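Local structure of ripening-associated protein (Musa acuminata, 4PIT) at residues V80-T84 with G85-L89. The protein binds mannose-containing glycans in two pockets as a jacalin-like lectin. The protein carries 1 engineered substitution. Residues are numbered along the deposited sequence; the frame is centred on the assembly and turned at random.
Sequences VANYT and GAVVL. Engineered in segment 80-84: T84 (natural residue His). With MAN (alpha-D-mannopyranose), chain F; MAN (alpha-D-mannopyranose), chain G.
The ring of Y83 rises from the strand beside V88, whose CG2 meets Y83 CB, and T84 CG2 lies over one ring face, 3.6 Å above its plane and offset toward the rim. F131 packs edge-to-face with the same ring. The phenol is swung out from the hairpin by a chi1 of -177°, which sets CG opposite the backbone N; its OH is hydrogen-bonded to D35 and lies 2.9 Å from O1 of the chain G mannose.

At the tip, Y83 O accepts from opposite faces of its carbonyl plane: A86 N at 2.9 Å and OG1 of the engineered T84 at 2.7 Å. A chi1 of 72° turns the T84 hydroxyl back over its own backbone to reach Y83 O; OG1 also accepts a bond from O1 of the chain F mannose at 2.6 Å, while A86 CB approaches that sugar's ring oxygen.

Reciprocal backbone hydrogen bonds join A81 and V88, and Y83 N reaches A86 O at 2.8 Å. On the sheet face opposite Y83 and V88, V80 CG1 presses tightly on V87 CG1 (3.5 Å), while N82 OD1 lies against V87 CG2.

This is a β-hairpin with a two-residue type I' turn, its tip contributing to both glycan pockets of the jacalin-like lectin domain.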
ATOM      1  N   VAL B  80      -6.116   3.744 -11.122  1.00  9.85           N
ATOM      2  CA  VAL B  80      -7.479   4.205 -10.815  1.00 10.01           C
ATOM      3  C   VAL B  80      -7.849   5.158 -11.929  1.00 15.17           C
ATOM      4  O   VAL B  80      -7.152   6.162 -12.140  1.00 14.83           O
ATOM      5  CB  VAL B  80      -7.592   4.834  -9.418  1.00 11.84           C
ATOM      6  CG1 VAL B  80      -8.992   5.392  -9.196  1.00 11.86           C
ATOM      7  CG2 VAL B  80      -7.240   3.795  -8.349  1.00 11.60           C
ATOM      8  N   ALA B  81      -8.916   4.834 -12.670  1.00 12.69           N
ATOM      9  CA  ALA B  81      -9.293   5.597 -13.865  1.00 12.87           C
ATOM     10  C   ALA B  81     -10.674   6.156 -13.789  1.00 13.78           C
ATOM     11  O   ALA B  81     -11.524   5.656 -13.063  1.00 12.45           O
ATOM     12  CB  ALA B  81      -9.210   4.691 -15.075  1.00 13.92           C
ATOM     13  N   ASN B  82     -10.923   7.191 -14.602  1.00 13.48           N
ATOM     14  CA  ASN B  82     -12.251   7.760 -14.786  1.00 13.78           C
ATOM     15  C   ASN B  82     -12.802   7.113 -16.012  1.00 15.22           C
ATOM     16  O   ASN B  82     -12.170   7.206 -17.059  1.00 16.37           O
ATOM     17  CB  ASN B  82     -12.140   9.269 -15.028  1.00 16.38           C
ATOM     18  CG  ASN B  82     -11.715  10.034 -13.816  1.00 41.90           C
ATOM     19  OD1 ASN B  82     -12.253   9.842 -12.728  1.00 28.98           O
ATOM     20  ND2 ASN B  82     -10.708  10.888 -13.976  1.00 39.89           N
ATOM     21  N   TYR B  83     -13.906   6.401 -15.903  1.00 11.49           N
ATOM     22  CA  TYR B  83     -14.443   5.681 -17.046  1.00 10.76           C
ATOM     23  C   TYR B  83     -15.959   5.671 -16.962  1.00 13.09           C
ATOM     24  O   TYR B  83     -16.524   5.249 -15.966  1.00 13.05           O
ATOM     25  CB  TYR B  83     -13.870   4.249 -17.065  1.00 12.43           C
ATOM     26  CG  TYR B  83     -14.305   3.417 -18.252  1.00 14.05           C
ATOM     27  CD1 TYR B  83     -13.696   3.566 -19.497  1.00 14.82           C
ATOM     28  CD2 TYR B  83     -15.273   2.424 -18.114  1.00 14.07           C
ATOM     29  CE1 TYR B  83     -14.021   2.724 -20.566  1.00 14.05           C
ATOM     30  CE2 TYR B  83     -15.627   1.609 -19.177  1.00 14.22           C
ATOM     31  CZ  TYR B  83     -14.990   1.752 -20.397  1.00 18.23           C
ATOM     32  OH  TYR B  83     -15.363   0.928 -21.429  1.00 18.65           O
ATOM     33  N   THR B  84     -16.624   6.155 -18.031  1.00 12.48           N
ATOM     34  CA  THR B  84     -18.096   6.289 -18.083  1.00 11.61           C
ATOM     35  C   THR B  84     -18.632   7.143 -16.900  1.00 13.05           C
ATOM     36  O   THR B  84     -19.788   7.019 -16.513  1.00 13.35           O
ATOM     37  CB  THR B  84     -18.828   4.918 -18.216  1.00 14.70           C
ATOM     38  OG1 THR B  84     -18.769   4.174 -16.979  1.00 12.78           O
ATOM     39  CG2 THR B  84     -18.291   4.076 -19.383  1.00 14.38           C
ATOM     40  N   GLY B  85     -17.797   8.063 -16.411  1.00 10.69           N
ATOM     41  CA  GLY B  85     -18.147   8.920 -15.289  1.00 11.81           C
ATOM     42  C   GLY B  85     -17.958   8.301 -13.924  1.00 15.74           C
ATOM     43  O   GLY B  85     -18.341   8.908 -12.922  1.00 16.94           O
ATOM     44  N   ALA B  86     -17.424   7.060 -13.879  1.00 12.16           N
ATOM     45  CA  ALA B  86     -17.175   6.371 -12.617  1.00 11.57           C
ATOM     46  C   ALA B  86     -15.678   6.311 -12.349  1.00 13.46           C
ATOM     47  O   ALA B  86     -14.878   6.324 -13.294  1.00 14.29           O
ATOM     48  CB  ALA B  86     -17.741   4.949 -12.700  1.00 12.47           C
ATOM     49  N   VAL B  87     -15.306   6.240 -11.061  1.00  9.43           N
ATOM     50  CA  VAL B  87     -13.912   6.114 -10.644  1.00  9.48           C
ATOM     51  C   VAL B  87     -13.730   4.633 -10.365  1.00 11.24           C
ATOM     52  O   VAL B  87     -14.272   4.127  -9.372  1.00 10.67           O
ATOM     53  CB  VAL B  87     -13.613   7.010  -9.416  1.00 13.52           C
ATOM     54  CG1 VAL B  87     -12.181   6.766  -8.912  1.00 13.08           C
ATOM     55  CG2 VAL B  87     -13.805   8.487  -9.776  1.00 13.22           C
ATOM     56  N   VAL B  88     -12.991   3.939 -11.230  1.00  9.44           N
ATOM     57  CA  VAL B  88     -12.855   2.481 -11.106  1.00  8.80           C
ATOM     58  C   VAL B  88     -11.420   2.035 -11.328  1.00 10.11           C
ATOM     59  O   VAL B  88     -10.534   2.852 -11.609  1.00 11.06           O
ATOM     60  CB  VAL B  88     -13.786   1.788 -12.159  1.00 11.32           C
ATOM     61  CG1 VAL B  88     -15.263   2.160 -11.958  1.00 10.89           C
ATOM     62  CG2 VAL B  88     -13.324   2.090 -13.597  1.00 11.51           C
ATOM     63  N   LEU B  89     -11.174   0.728 -11.195  1.00  7.95           N
ATOM     64  CA  LEU B  89      -9.856   0.211 -11.517  1.00  7.99           C
ATOM     65  C   LEU B  89      -9.756   0.130 -13.024  1.00 10.06           C
ATOM     66  O   LEU B  89     -10.505  -0.624 -13.665  1.00  9.77           O
ATOM     67  CB  LEU B  89      -9.647  -1.170 -10.871  1.00  8.50           C
ATOM     68  CG  LEU B  89      -9.495  -1.138  -9.355  1.00 14.74           C
ATOM     69  CD1 LEU B  89      -9.817  -2.479  -8.805  1.00 16.97           C
ATOM     70  CD2 LEU B  89      -8.069  -0.675  -8.951  1.00 18.23           C
TER
HETATM   71  C1  MAN F   1     -21.195   3.275 -14.573  1.00 14.69           C
HETATM   72  C2  MAN F   1     -22.604   2.795 -14.241  1.00 12.39           C
HETATM   73  C3  MAN F   1     -23.611   3.848 -14.700  1.00 15.46           C
HETATM   74  C4  MAN F   1     -23.316   5.182 -14.014  1.00 18.62           C
HETATM   75  C5  MAN F   1     -21.864   5.601 -14.243  1.00 17.55           C
HETATM   76  C6  MAN F   1     -21.446   6.787 -13.395  1.00 17.85           C
HETATM   77  O1  MAN F   1     -21.013   3.315 -16.004  1.00 15.64           O
HETATM   78  O2  MAN F   1     -22.753   2.702 -12.830  1.00 12.38           O
HETATM   79  O3  MAN F   1     -24.924   3.433 -14.348  1.00 17.12           O
HETATM   80  O4  MAN F   1     -24.179   6.181 -14.559  1.00 20.63           O
HETATM   81  O5  MAN F   1     -20.963   4.523 -13.915  1.00 15.92           O
HETATM   82  O6  MAN F   1     -21.698   6.581 -11.994  1.00 17.64           O
HETATM   83  C1  MAN G   1     -16.613  -0.319 -24.074  1.00 37.99           C
HETATM   84  C2  MAN G   1     -15.561  -1.284 -24.633  1.00 33.64           C
HETATM   85  C3  MAN G   1     -15.535  -1.235 -26.160  1.00 40.99           C
HETATM   86  C4  MAN G   1     -16.931  -1.447 -26.736  1.00 44.76           C
HETATM   87  C5  MAN G   1     -17.878  -0.422 -26.118  1.00 44.47           C
HETATM   88  C6  MAN G   1     -19.310  -0.531 -26.584  1.00 46.05           C
HETATM   89  O1  MAN G   1     -16.188   1.002 -24.249  1.00 39.55           O
HETATM   90  O2  MAN G   1     -15.889  -2.590 -24.177  1.00 22.53           O
HETATM   91  O3  MAN G   1     -14.623  -2.194 -26.685  1.00 43.46           O
HETATM   92  O4  MAN G   1     -16.906  -1.321 -28.155  1.00 48.28           O
HETATM   93  O5  MAN G   1     -17.883  -0.566 -24.687  1.00 40.48           O
HETATM   94  O6  MAN G   1     -20.006   0.682 -26.337  1.00 46.57           O